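Local coordinates for MarR family transcriptional regulator (Peptoclostridium difficile, PDB 5ERI), which probably binds DNA as a dimeric, winged helix-turn-helix transcription factor of the MarR family, at residues M78-K83 against N159-W164; F58-R63 against T87-K92; L51-G56 against A96-K101; D45-E50 against I127-R132. All coordinates share one frame; numbering follows the deposited sequence.

Contact 1 of 4, residues M78-K83 against N159-W164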
loop_
_atom_site.group_PDB
_atom_site.type_symbol
_atom_site.label_atom_id
_atom_site.label_comp_id
_atom_site.label_asym_id
_atom_site.label_seq_id
_atom_site.Cartn_x
_atom_site.Cartn_y
_atom_site.Cartn_z
ATOM N N MET A 78 0.076 14.139 5.944
ATOM C CA MET A 78 1.430 13.649 5.744
ATOM C C MET A 78 1.431 12.210 5.145
ATOM O O MET A 78 2.248 11.858 4.262
ATOM C CB MET A 78 2.136 13.675 7.073
ATOM C CG MET A 78 3.514 13.052 7.086
ATOM S SD MET A 78 4.339 13.731 8.499
ATOM C CE MET A 78 4.992 12.342 9.252
ATOM N N LEU A 79 0.475 11.420 5.566
ATOM C CA LEU A 79 0.411 10.022 5.192
ATOM C C LEU A 79 -0.511 9.727 4.050
ATOM O O LEU A 79 -0.637 8.573 3.568
ATOM C CB LEU A 79 0.021 9.225 6.414
ATOM C CG LEU A 79 1.160 9.134 7.399
ATOM C CD1 LEU A 79 0.691 8.389 8.620
ATOM C CD2 LEU A 79 2.406 8.399 6.859
ATOM N N LYS A 80 -1.134 10.776 3.582
ATOM C CA LYS A 80 -2.104 10.685 2.497
ATOM C C LYS A 80 -3.274 9.680 2.697
ATOM O O LYS A 80 -3.628 8.865 1.826
ATOM C CB LYS A 80 -1.379 10.426 1.195
ATOM C CG LYS A 80 -0.072 11.172 0.995
ATOM C CD LYS A 80 -0.160 12.682 1.059
ATOM C CE LYS A 80 1.267 13.183 0.885
ATOM N NZ LYS A 80 1.570 14.460 1.546
ATOM N N VAL A 81 -3.830 9.710 3.873
ATOM C CA VAL A 81 -5.007 8.933 4.195
ATOM C C VAL A 81 -6.079 9.878 4.773
ATOM O O VAL A 81 -5.744 10.997 5.184
ATOM C CB VAL A 81 -4.699 7.887 5.251
ATOM C CG1 VAL A 81 -3.722 6.865 4.726
ATOM C CG2 VAL A 81 -4.145 8.502 6.542
ATOM N N ASP A 82 -7.327 9.424 4.838
ATOM C CA ASP A 82 -8.406 10.197 5.472
ATOM C C ASP A 82 -8.372 10.096 6.998
ATOM O O ASP A 82 -7.753 9.181 7.579
ATOM C CB ASP A 82 -9.777 9.784 4.954
ATOM C CG ASP A 82 -10.161 8.386 5.389
ATOM O OD1 ASP A 82 -9.353 7.759 6.119
ATOM O OD2 ASP A 82 -11.260 7.903 4.981
ATOM N N LYS A 83 -9.018 11.068 7.641
ATOM C CA LYS A 83 -8.887 11.282 9.093
ATOM C C LYS A 83 -9.417 10.078 9.894
ATOM O O LYS A 83 -8.871 9.684 10.961
ATOM C CB LYS A 83 -9.561 12.628 9.512
ATOM C CG LYS A 83 -9.339 13.015 10.976
ATOM C CD LYS A 83 -9.948 14.390 11.309
ATOM C CE LYS A 83 -10.480 14.506 12.748
ATOM N NZ LYS A 83 -11.859 13.923 12.902
ATOM N N ASN A 159 3.001 13.819 -8.417
ATOM C CA ASN A 159 1.761 13.870 -9.231
ATOM C C ASN A 159 0.546 13.349 -8.523
ATOM O O ASN A 159 -0.509 13.975 -8.532
ATOM C CB ASN A 159 1.869 13.109 -10.551
ATOM C CG ASN A 159 2.869 13.743 -11.502
ATOM O OD1 ASN A 159 2.990 14.960 -11.502
ATOM N ND2 ASN A 159 3.654 12.927 -12.235
ATOM N N VAL A 160 0.680 12.200 -7.884
ATOM C CA VAL A 160 -0.469 11.596 -7.187
ATOM C C VAL A 160 -0.879 12.351 -5.911
ATOM O O VAL A 160 -2.065 12.361 -5.542
ATOM C CB VAL A 160 -0.150 10.127 -6.881
ATOM C CG1 VAL A 160 -1.328 9.453 -6.250
ATOM C CG2 VAL A 160 0.227 9.422 -8.174
ATOM N N GLU A 161 0.090 12.986 -5.253
ATOM C CA GLU A 161 -0.162 13.942 -4.115
ATOM C C GLU A 161 -1.122 15.046 -4.516
ATOM O O GLU A 161 -2.108 15.270 -3.845
ATOM C CB GLU A 161 1.122 14.664 -3.623
ATOM C CG GLU A 161 1.955 13.904 -2.598
ATOM C CD GLU A 161 3.127 14.722 -2.012
ATOM O OE1 GLU A 161 3.090 15.977 -2.057
ATOM O OE2 GLU A 161 4.096 14.106 -1.499
ATOM N N ASN A 162 -0.749 15.758 -5.570
ATOM C CA ASN A 162 -1.518 16.830 -6.155
ATOM C C ASN A 162 -2.902 16.364 -6.372
ATOM O O ASN A 162 -3.848 17.038 -5.952
ATOM C CB ASN A 162 -0.971 17.265 -7.529
ATOM C CG ASN A 162 0.037 18.395 -7.437
ATOM O OD1 ASN A 162 -0.242 19.521 -7.875
ATOM N ND2 ASN A 162 1.214 18.105 -6.870
ATOM N N GLU A 163 -3.043 15.204 -7.015
ATOM C CA GLU A 163 -4.383 14.748 -7.270
ATOM C C GLU A 163 -5.110 14.457 -5.988
ATOM O O GLU A 163 -6.309 14.760 -5.864
ATOM C CB GLU A 163 -4.443 13.524 -8.179
ATOM C CG GLU A 163 -4.965 13.812 -9.599
ATOM C CD GLU A 163 -6.448 14.191 -9.663
ATOM O OE1 GLU A 163 -6.744 15.393 -9.487
ATOM O OE2 GLU A 163 -7.323 13.312 -9.866
ATOM N N TRP A 164 -4.426 13.835 -5.033
ATOM C CA TRP A 164 -5.113 13.548 -3.762
ATOM C C TRP A 164 -5.626 14.869 -3.070
ATOM O O TRP A 164 -6.718 14.888 -2.550
ATOM C CB TRP A 164 -4.250 12.696 -2.802
ATOM C CG TRP A 164 -4.926 12.380 -1.497
ATOM C CD1 TRP A 164 -6.002 11.522 -1.312
ATOM C CD2 TRP A 164 -4.620 12.910 -0.204
ATOM N NE1 TRP A 164 -6.331 11.471 0.007
ATOM C CE2 TRP A 164 -5.533 12.333 0.707
ATOM C CE3 TRP A 164 -3.706 13.851 0.265
ATOM C CZ2 TRP A 164 -5.524 12.617 2.074
ATOM C CZ3 TRP A 164 -3.698 14.162 1.639
ATOM C CH2 TRP A 164 -4.598 13.521 2.529
#
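Trp164 swings its CG anti to the backbone N (chi1 -180°), which carries the indole away from helix 143-167 and lays it against Lys80, whose own chain is bent at chi2 (-58°) so that its outer carbons come back across the indole toward Glu161. Lys80 sits in the turn of the MarR helix-turn-helix: it is the first residue past helix 72-79 to leave helical geometry, with positive phi, and Asp82 then N-caps helix 83-95. The backbone of that turn rests on the six-membered ring. Lys80 CA stands 3.8 Å from the ring centroid of Trp164, a CH-pi contact over the face, and Lys80 CD reaches Trp164 CE3 at 3.8 Å. The carbonyl of the next residue approaches as well, Val81 O lying 3.5 Å from Trp164 CZ2. At its end the lysine passes slantwise over the extended Glu161 chain. The salt bridge here is long, 4.0 Å from Lys80 NZ to Glu161 OE2, and each group has a firmer partner nearby: Lys80 NZ donates to Asn77 O, and Glu161 OE2 pairs with Lys158. The second subunit closes in on the same turn, its Ser42 bonding to Lys80 O and packing on Trp164, so the contact belongs to the region where the C-terminal helix, the turn and the partner chain meet. Apolar packing is tightest where Lys80 CE meets Glu161 CG at 3.6 Å.

Contact 2 of 4, residues F58-R63 against T87-K92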
loop_
_atom_site.group_PDB
_atom_site.type_symbol
_atom_site.label_atom_id
_atom_site.label_comp_id
_atom_site.label_asym_id
_atom_site.label_seq_id
_atom_site.Cartn_x
_atom_site.Cartn_y
_atom_site.Cartn_z
ATOM N N PHE A 58 3.068 0.795 12.615
ATOM C CA PHE A 58 4.450 1.276 12.754
ATOM C C PHE A 58 4.633 2.528 11.941
ATOM O O PHE A 58 5.377 3.397 12.288
ATOM C CB PHE A 58 5.427 0.214 12.306
ATOM C CG PHE A 58 5.351 -0.088 10.828
ATOM C CD1 PHE A 58 4.464 -1.011 10.358
ATOM C CD2 PHE A 58 6.200 0.548 9.915
ATOM C CE1 PHE A 58 4.377 -1.280 9.024
ATOM C CE2 PHE A 58 6.133 0.271 8.553
ATOM C CZ PHE A 58 5.212 -0.650 8.113
ATOM N N THR A 59 3.866 2.683 10.884
ATOM C CA THR A 59 3.964 3.875 10.046
ATOM C C THR A 59 3.512 5.147 10.803
ATOM O O THR A 59 4.176 6.159 10.791
ATOM C CB THR A 59 3.148 3.648 8.798
ATOM O OG1 THR A 59 3.772 2.584 8.080
ATOM C CG2 THR A 59 3.124 4.868 7.924
ATOM N N PHE A 60 2.362 5.072 11.432
ATOM C CA PHE A 60 1.867 6.158 12.247
ATOM C C PHE A 60 2.798 6.474 13.394
ATOM O O PHE A 60 3.086 7.657 13.695
ATOM C CB PHE A 60 0.428 5.840 12.771
ATOM C CG PHE A 60 -0.639 5.773 11.669
ATOM C CD1 PHE A 60 -1.297 6.923 11.239
ATOM C CD2 PHE A 60 -0.994 4.581 11.103
ATOM C CE1 PHE A 60 -2.240 6.896 10.217
ATOM C CE2 PHE A 60 -1.984 4.522 10.097
ATOM C CZ PHE A 60 -2.576 5.674 9.609
ATOM N N LEU A 61 3.279 5.429 14.044
ATOM C CA LEU A 61 4.209 5.624 15.144
ATOM C C LEU A 61 5.487 6.379 14.749
ATOM O O LEU A 61 5.884 7.345 15.421
ATOM C CB LEU A 61 4.528 4.302 15.776
ATOM C CG LEU A 61 5.378 4.339 17.043
ATOM C CD1 LEU A 61 4.774 5.376 17.963
ATOM C CD2 LEU A 61 5.385 2.957 17.689
ATOM N N THR A 62 6.133 5.981 13.661
ATOM C CA THR A 62 7.366 6.670 13.250
ATOM C C THR A 62 7.121 8.130 12.997
ATOM O O THR A 62 7.964 8.953 13.343
ATOM C CB THR A 62 8.043 6.059 11.985
ATOM O OG1 THR A 62 7.189 6.212 10.871
ATOM C CG2 THR A 62 8.278 4.593 12.123
ATOM N N ARG A 63 6.004 8.467 12.347
ATOM C CA ARG A 63 5.735 9.878 12.106
ATOM C C ARG A 63 5.502 10.683 13.369
ATOM O O ARG A 63 5.882 11.879 13.462
ATOM C CB ARG A 63 4.558 10.079 11.194
ATOM C CG ARG A 63 4.691 9.442 9.848
ATOM C CD ARG A 63 6.056 9.644 9.186
ATOM N NE ARG A 63 6.285 8.531 8.291
ATOM C CZ ARG A 63 6.121 8.567 7.003
ATOM N NH1 ARG A 63 5.795 9.711 6.407
ATOM N NH2 ARG A 63 6.321 7.450 6.297
ATOM N N THR A 87 -7.592 8.257 12.969
ATOM C CA THR A 87 -8.277 8.147 14.278
ATOM C C THR A 87 -8.261 6.709 14.826
ATOM O O THR A 87 -7.848 6.432 15.974
ATOM C CB THR A 87 -9.754 8.670 14.083
ATOM O OG1 THR A 87 -9.711 10.002 13.593
ATOM C CG2 THR A 87 -10.609 8.648 15.382
ATOM N N LYS A 88 -8.616 5.761 13.969
ATOM C CA LYS A 88 -8.635 4.343 14.367
ATOM C C LYS A 88 -7.269 3.842 14.703
ATOM O O LYS A 88 -7.069 3.126 15.668
ATOM C CB LYS A 88 -9.300 3.458 13.270
ATOM C CG LYS A 88 -10.758 3.870 12.933
ATOM C CD LYS A 88 -11.541 2.918 12.009
ATOM C CE LYS A 88 -12.001 1.651 12.725
ATOM N NZ LYS A 88 -13.150 1.894 13.644
ATOM N N ALA A 89 -6.280 4.241 13.918
ATOM C CA ALA A 89 -4.928 3.779 14.216
ATOM C C ALA A 89 -4.368 4.419 15.497
ATOM O O ALA A 89 -3.653 3.766 16.305
ATOM C CB ALA A 89 -4.034 4.124 13.043
ATOM N N ILE A 90 -4.659 5.711 15.683
ATOM C CA ILE A 90 -4.182 6.400 16.868
ATOM C C ILE A 90 -4.831 5.751 18.096
ATOM O O ILE A 90 -4.143 5.386 19.095
ATOM C CB ILE A 90 -4.452 7.927 16.757
ATOM C CG1 ILE A 90 -3.275 8.653 16.108
ATOM C CG2 ILE A 90 -4.580 8.545 18.150
ATOM C CD1 ILE A 90 -2.388 7.822 15.221
ATOM N N GLN A 91 -6.139 5.533 18.030
ATOM C CA GLN A 91 -6.803 4.862 19.217
ATOM C C GLN A 91 -6.086 3.567 19.613
ATOM O O GLN A 91 -5.765 3.318 20.813
ATOM C CB GLN A 91 -8.306 4.610 18.929
ATOM C CG GLN A 91 -8.987 3.442 19.688
ATOM C CD GLN A 91 -10.488 3.367 19.352
ATOM O OE1 GLN A 91 -10.913 3.332 18.166
ATOM N NE2 GLN A 91 -11.287 3.414 20.370
ATOM N N LYS A 92 -5.757 2.753 18.608
ATOM C CA LYS A 92 -5.055 1.508 18.918
ATOM C C LYS A 92 -3.696 1.737 19.520
ATOM O O LYS A 92 -3.288 1.010 20.412
ATOM C CB LYS A 92 -4.849 0.676 17.658
ATOM C CG LYS A 92 -5.897 -0.364 17.390
ATOM C CD LYS A 92 -5.483 -1.235 16.201
ATOM C CE LYS A 92 -6.350 -0.986 14.978
ATOM N NZ LYS A 92 -6.855 -2.312 14.529
#
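One face of the Phe60 ring carries the methyl of Ala89, while Ile90 CD1 comes at the ring obliquely from the next position along helix 83-95. Ala89 CB stands 3.6 Å above the ring plane and is displaced toward the rim; it is 3.8 Å from the Phe60 centroid, a CH-pi contact 18° off the ring normal. The methyl touches the CD2-CE2 side most closely, at 3.6 Å from Phe60 CE2. Nearer the opposite rim, but on the same side of the ring plane, Phe60 CD1 meets Ile90 CD1 at a looser 4.2 Å. Phe60 puts CG anti to its carbonyl carbon (chi1 -66°); its CB bond points toward helix 83-95, and the ring presents a face to Ala89. The closest backbone approach is here, 7.5 Å between Phe60 CA and Ala89 CA, with only a methyl between the ring and helix 83-95. All three side chains are buried and none brings a polar atom, so the pairing rests on shape and apolar contact alone. Within helix 57-66, Thr62 OG1 turns back to donate to Thr59 O at 3.0 Å, which ties up that hydroxyl. Helix 83-95 is the second helix of the helix-turn-helix and, as in other MarR proteins, probably the recognition helix. Phe60 packs against it while also touching Leu79 of helix 72-79; Ile90 reaches Ile64, and Thr62 packs on Tyr123 and Ile126 of helix 117-138.

Contact 3 of 4, residues L51-G56 against A96-K101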
loop_
_atom_site.group_PDB
_atom_site.type_symbol
_atom_site.label_atom_id
_atom_site.label_comp_id
_atom_site.label_asym_id
_atom_site.label_seq_id
_atom_site.Cartn_x
_atom_site.Cartn_y
_atom_site.Cartn_z
ATOM N N LEU A 51 5.549 -6.987 18.477
ATOM C CA LEU A 51 5.304 -5.647 18.990
ATOM C C LEU A 51 3.894 -5.076 18.856
ATOM O O LEU A 51 3.660 -3.962 19.287
ATOM C CB LEU A 51 6.260 -4.674 18.344
ATOM C CG LEU A 51 7.705 -4.961 18.708
ATOM C CD1 LEU A 51 8.636 -4.226 17.761
ATOM C CD2 LEU A 51 7.944 -4.542 20.160
ATOM N N LYS A 52 2.952 -5.796 18.260
ATOM C CA LYS A 52 1.597 -5.261 18.021
ATOM C C LYS A 52 1.541 -3.962 17.163
ATOM O O LYS A 52 0.683 -3.099 17.308
ATOM C CB LYS A 52 0.840 -5.144 19.344
ATOM C CG LYS A 52 -0.232 -6.240 19.461
ATOM C CD LYS A 52 -0.701 -6.504 20.897
ATOM C CE LYS A 52 -2.138 -7.050 20.972
ATOM N NZ LYS A 52 -2.232 -8.540 21.039
ATOM N N LEU A 53 2.470 -3.861 16.229
ATOM C CA LEU A 53 2.590 -2.710 15.321
ATOM C C LEU A 53 2.325 -3.052 13.837
ATOM O O LEU A 53 2.741 -2.306 12.918
ATOM C CB LEU A 53 4.002 -2.140 15.466
ATOM C CG LEU A 53 4.164 -1.258 16.701
ATOM C CD1 LEU A 53 5.624 -0.988 16.940
ATOM C CD2 LEU A 53 3.423 0.070 16.689
ATOM N N GLN A 54 1.597 -4.150 13.601
ATOM C CA GLN A 54 1.274 -4.643 12.239
ATOM C C GLN A 54 0.154 -3.777 11.575
ATOM O O GLN A 54 -0.462 -2.906 12.229
ATOM C CB GLN A 54 0.893 -6.146 12.302
ATOM C CG GLN A 54 0.087 -6.542 13.535
ATOM C CD GLN A 54 -0.040 -8.009 13.649
ATOM O OE1 GLN A 54 0.278 -8.747 12.709
ATOM N NE2 GLN A 54 -0.496 -8.465 14.805
ATOM N N LYS A 55 -0.103 -4.005 10.296
ATOM C CA LYS A 55 -1.200 -3.319 9.576
ATOM C C LYS A 55 -1.005 -1.805 9.596
ATOM O O LYS A 55 -1.922 -1.078 9.907
ATOM C CB LYS A 55 -2.589 -3.689 10.155
ATOM C CG LYS A 55 -2.899 -5.186 10.113
ATOM C CD LYS A 55 -2.619 -5.785 8.724
ATOM C CE LYS A 55 -3.374 -7.093 8.412
ATOM N NZ LYS A 55 -4.466 -6.855 7.401
ATOM N N GLY A 56 0.206 -1.325 9.323
ATOM C CA GLY A 56 0.446 0.105 9.255
ATOM C C GLY A 56 0.624 0.863 10.554
ATOM O O GLY A 56 1.025 1.977 10.539
ATOM N N ALA A 96 -2.358 0.485 23.136
ATOM C CA ALA A 96 -1.120 -0.290 23.305
ATOM C C ALA A 96 -0.010 0.495 24.035
ATOM O O ALA A 96 1.100 -0.031 24.149
ATOM C CB ALA A 96 -0.614 -0.761 21.962
ATOM N N GLY A 97 -0.273 1.742 24.487
ATOM C CA GLY A 97 0.761 2.531 25.237
ATOM C C GLY A 97 1.928 3.110 24.411
ATOM O O GLY A 97 3.034 3.331 24.931
ATOM N N TYR A 98 1.718 3.363 23.115
ATOM C CA TYR A 98 2.831 3.856 22.299
ATOM C C TYR A 98 2.705 5.366 22.128
ATOM O O TYR A 98 3.672 6.053 21.866
ATOM C CB TYR A 98 2.861 3.161 20.946
ATOM C CG TYR A 98 3.375 1.758 20.909
ATOM C CD1 TYR A 98 4.671 1.496 21.222
ATOM C CD2 TYR A 98 2.593 0.717 20.418
ATOM C CE1 TYR A 98 5.183 0.225 21.129
ATOM C CE2 TYR A 98 3.088 -0.576 20.324
ATOM C CZ TYR A 98 4.405 -0.801 20.682
ATOM O OH TYR A 98 4.965 -2.039 20.649
ATOM N N VAL A 99 1.511 5.890 22.337
ATOM C CA VAL A 99 1.233 7.272 22.038
ATOM C C VAL A 99 0.369 7.881 23.117
ATOM O O VAL A 99 -0.488 7.219 23.657
ATOM C CB VAL A 99 0.455 7.357 20.705
ATOM C CG1 VAL A 99 -0.155 8.718 20.474
ATOM C CG2 VAL A 99 1.400 7.034 19.559
ATOM N N ASP A 100 0.585 9.164 23.392
ATOM C CA ASP A 100 -0.314 9.959 24.237
ATOM C C ASP A 100 -0.915 11.016 23.351
ATOM O O ASP A 100 -0.255 11.492 22.459
ATOM C CB ASP A 100 0.457 10.642 25.378
ATOM C CG ASP A 100 0.963 9.656 26.429
ATOM O OD1 ASP A 100 0.224 8.667 26.759
ATOM O OD2 ASP A 100 2.098 9.886 26.917
ATOM N N LYS A 101 -2.189 11.325 23.542
ATOM C CA LYS A 101 -2.833 12.463 22.878
ATOM C C LYS A 101 -3.334 13.427 23.940
ATOM O O LYS A 101 -3.817 13.003 24.996
ATOM C CB LYS A 101 -3.986 12.079 21.959
ATOM C CG LYS A 101 -5.276 11.623 22.602
ATOM C CD LYS A 101 -6.343 11.372 21.517
ATOM C CE LYS A 101 -7.697 10.906 22.087
ATOM N NZ LYS A 101 -7.742 9.580 22.807
#
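Tyr98 OH donates a short hydrogen bond to Leu51 O, 2.7 Å long, and this is the tight end of the contact. The hydroxyl lies in the plane of the Leu51 carbonyl and meets a lone pair of its oxygen, with a C=O...donor angle of 138°, and Leu51 O sits at the ring edge, near its plane. Leu53 fills in over one face of the same ring: its CD2 is 3.7 Å from Tyr98 CE2 and 4.1 Å from the ring centroid, making a CH-pi contact. Its other methyl leans toward the phenol end, with Leu53 CD1 3.9 Å from Tyr98 CZ, so the two are spread over the ring. Leu53 and Tyr98 are both buried, and Leu61 and Leu93 pack around them. The contact thins out at the side chain of Leu51 and at Lys52. Leu51 CB approaches Tyr98 OH only at 3.7 Å, and the CB bond of exposed Lys52 points toward 96-101, with Lys52 CB 5.2 Å from Tyr98 CE2, but the rest of its chain leads away. Lys118 makes a cation-pi contact with Tyr98. Gly97, with positive phi, ends helix 83-95 in a Schellman motif, and the chain then enters strand 99-103. The tyrosine thus pins the loop before helix 57-66 to the junction between a helix-turn-helix and its beta-hairpin wing, the layout of the MarR winged-helix domain.

Contact 4 of 4, residues D45-E50 against I127-R132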
loop_
_atom_site.group_PDB
_atom_site.type_symbol
_atom_site.label_atom_id
_atom_site.label_comp_id
_atom_site.label_asym_id
_atom_site.label_seq_id
_atom_site.Cartn_x
_atom_site.Cartn_y
_atom_site.Cartn_z
ATOM N N ASP A 45 4.178 -6.849 8.535
ATOM C CA ASP A 45 3.229 -7.583 9.387
ATOM C C ASP A 45 3.868 -8.783 10.136
ATOM O O ASP A 45 3.417 -9.082 11.247
ATOM C CB ASP A 45 1.992 -8.055 8.567
ATOM C CG ASP A 45 0.940 -6.953 8.348
ATOM O OD1 ASP A 45 1.248 -5.760 8.465
ATOM O OD2 ASP A 45 -0.210 -7.288 8.049
ATOM N N ILE A 46 4.893 -9.445 9.565
ATOM C CA ILE A 46 5.596 -10.570 10.257
ATOM C C ILE A 46 6.518 -10.029 11.352
ATOM O O ILE A 46 6.527 -10.489 12.497
ATOM C CB ILE A 46 6.421 -11.480 9.273
ATOM C CG1 ILE A 46 5.587 -11.970 8.052
ATOM C CG2 ILE A 46 7.058 -12.677 9.988
ATOM C CD1 ILE A 46 4.280 -12.632 8.361
ATOM N N LYS A 47 7.302 -9.032 11.003
ATOM C CA LYS A 47 8.291 -8.484 11.942
ATOM C C LYS A 47 7.611 -7.784 13.121
ATOM O O LYS A 47 8.071 -7.849 14.238
ATOM C CB LYS A 47 9.219 -7.526 11.208
ATOM C CG LYS A 47 9.900 -8.167 9.993
ATOM C CD LYS A 47 11.101 -7.379 9.464
ATOM C CE LYS A 47 10.751 -6.219 8.515
ATOM N NZ LYS A 47 11.962 -5.527 7.929
ATOM N N TYR A 48 6.456 -7.184 12.894
ATOM C CA TYR A 48 5.896 -6.302 13.901
ATOM C C TYR A 48 4.731 -6.916 14.611
ATOM O O TYR A 48 4.062 -6.201 15.388
ATOM C CB TYR A 48 5.455 -4.993 13.269
ATOM C CG TYR A 48 6.574 -4.144 12.768
ATOM C CD1 TYR A 48 7.609 -3.780 13.618
ATOM C CD2 TYR A 48 6.590 -3.675 11.436
ATOM C CE1 TYR A 48 8.652 -3.006 13.157
ATOM C CE2 TYR A 48 7.632 -2.908 10.960
ATOM C CZ TYR A 48 8.658 -2.560 11.816
ATOM O OH TYR A 48 9.680 -1.759 11.311
ATOM N N LYS A 49 4.474 -8.213 14.390
ATOM C CA LYS A 49 3.349 -8.908 15.077
ATOM C C LYS A 49 3.566 -8.967 16.591
ATOM O O LYS A 49 2.615 -8.743 17.373
ATOM C CB LYS A 49 3.136 -10.355 14.560
ATOM C CG LYS A 49 2.173 -11.217 15.417
ATOM C CD LYS A 49 1.927 -12.593 14.804
ATOM C CE LYS A 49 1.557 -13.636 15.861
ATOM N NZ LYS A 49 2.703 -14.535 16.222
ATOM N N GLU A 50 4.807 -9.302 16.981
ATOM C CA GLU A 50 5.166 -9.408 18.384
ATOM C C GLU A 50 5.051 -8.063 19.090
ATOM O O GLU A 50 4.462 -8.013 20.158
ATOM C CB GLU A 50 6.532 -10.100 18.609
ATOM C CG GLU A 50 6.415 -11.432 19.378
ATOM C CD GLU A 50 5.584 -12.521 18.671
ATOM O OE1 GLU A 50 6.207 -13.500 18.195
ATOM O OE2 GLU A 50 4.321 -12.435 18.611
ATOM N N ILE A 127 13.373 1.808 12.524
ATOM C CA ILE A 127 14.208 2.440 11.502
ATOM C C ILE A 127 15.288 1.497 11.006
ATOM O O ILE A 127 15.637 1.514 9.814
ATOM C CB ILE A 127 14.846 3.725 12.061
ATOM C CG1 ILE A 127 13.767 4.788 12.302
ATOM C CG2 ILE A 127 15.860 4.277 11.084
ATOM C CD1 ILE A 127 13.094 5.367 11.051
ATOM N N GLU A 128 15.807 0.681 11.930
ATOM C CA GLU A 128 16.706 -0.404 11.570
ATOM C C GLU A 128 15.993 -1.304 10.543
ATOM O O GLU A 128 16.560 -1.682 9.489
ATOM C CB GLU A 128 17.087 -1.250 12.814
ATOM C CG GLU A 128 18.211 -0.712 13.703
ATOM C CD GLU A 128 18.645 -1.688 14.850
ATOM O OE1 GLU A 128 18.436 -2.941 14.792
ATOM O OE2 GLU A 128 19.233 -1.184 15.840
ATOM N N GLU A 129 14.741 -1.656 10.850
ATOM C CA GLU A 129 13.975 -2.556 9.929
ATOM C C GLU A 129 13.732 -1.970 8.573
ATOM O O GLU A 129 13.802 -2.677 7.543
ATOM C CB GLU A 129 12.685 -3.017 10.562
ATOM C CG GLU A 129 12.936 -4.121 11.626
ATOM C CD GLU A 129 13.755 -5.359 11.125
ATOM O OE1 GLU A 129 13.862 -5.574 9.861
ATOM O OE2 GLU A 129 14.287 -6.122 11.996
ATOM N N GLU A 130 13.493 -0.660 8.558
ATOM C CA GLU A 130 13.234 0.011 7.297
ATOM C C GLU A 130 14.543 -0.058 6.469
ATOM O O GLU A 130 14.555 -0.328 5.235
ATOM C CB GLU A 130 12.771 1.483 7.586
ATOM C CG GLU A 130 12.253 2.272 6.379
ATOM C CD GLU A 130 11.441 3.578 6.697
ATOM O OE1 GLU A 130 11.187 4.290 5.691
ATOM O OE2 GLU A 130 11.053 3.915 7.880
ATOM N N ASN A 131 15.672 0.184 7.133
ATOM C CA ASN A 131 16.955 0.171 6.390
ATOM C C ASN A 131 17.254 -1.242 5.891
ATOM O O ASN A 131 17.811 -1.403 4.827
ATOM C CB ASN A 131 18.097 0.657 7.245
ATOM C CG ASN A 131 18.089 2.165 7.442
ATOM O OD1 ASN A 131 17.642 2.950 6.584
ATOM N ND2 ASN A 131 18.643 2.580 8.565
ATOM N N ARG A 132 16.848 -2.249 6.660
ATOM C CA ARG A 132 16.991 -3.612 6.185
ATOM C C ARG A 132 16.105 -3.886 4.934
ATOM O O ARG A 132 16.574 -4.564 3.961
ATOM C CB ARG A 132 16.676 -4.574 7.325
ATOM C CG ARG A 132 17.077 -5.994 6.974
ATOM C CD ARG A 132 15.922 -6.959 7.132
ATOM N NE ARG A 132 16.267 -8.291 6.665
ATOM C CZ ARG A 132 15.391 -9.283 6.591
ATOM N NH1 ARG A 132 14.126 -9.081 6.942
ATOM N NH2 ARG A 132 15.771 -10.478 6.176
#
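Lys47 NZ gives a salt-bridged hydrogen bond to Glu129 OE1, 2.7 Å long, and this one interaction supplies most of the polar grip between the two segments. The oxygen is met on its anti side, with the donor 34° out of the carboxylate plane. Lys47 bends at chi3 (-83°), bringing CD as well as NZ up to the carboxylate: Lys47 CD is 3.3 Å from Glu129 OE1. Glu129 is bent too, at chi2, folding its carboxylate back to meet the amine. The amine also makes a weak hydrogen bond to Ser133 OG, and the same serine hydroxyl bonds Glu129 O. In the MarR fold, helix 29-47 belongs to the dimerisation region and helix 117-138 is the long helix that leads out of the winged domain, so the pair links the two just where helix 29-47 ends. Tyr48, the first residue to leave helical geometry, sends its hydroxyl alongside the glutamate, with Tyr48 OH 3.3 Å from Glu129 CB and the ring nearly perpendicular to the carboxylate plane (88°). Arg132 lies close to the lysine, its NH1 4.3 Å from Lys47 NZ. The nearby Glu129 carboxylate would be expected to ease that pairing of like charges, and Arg132 has its own acceptor in Glu163 of the second subunit. Next to Glu129, Glu130 forms a salt bridge to Arg31 of the second subunit.

In the fold
Contacts 2 and 3 are the closest neighbours, their centres about 6 Å apart, joined by Leu61, which packs on both Leu53 and Tyr98, and by a probable hydrogen bond from Phe58 N to Leu53 O. Contact 4 adjoins contact 3 through probable hydrogen bonds from Leu53 N to Tyr48 O and from Lys55 N to Asp45 OD1, and reaches contact 2 where the Tyr48 and Phe58 rings stack. Contact 1 meets contact 2 through Leu79, against Phe60 and Thr59. It lies about 24 Å, centre to centre, from contact 4, on the opposite side of the chain's centre; contacts 1, 2 and 4 touch the second subunit, consistent with a probable DNA-binding domain close to the dimer interface.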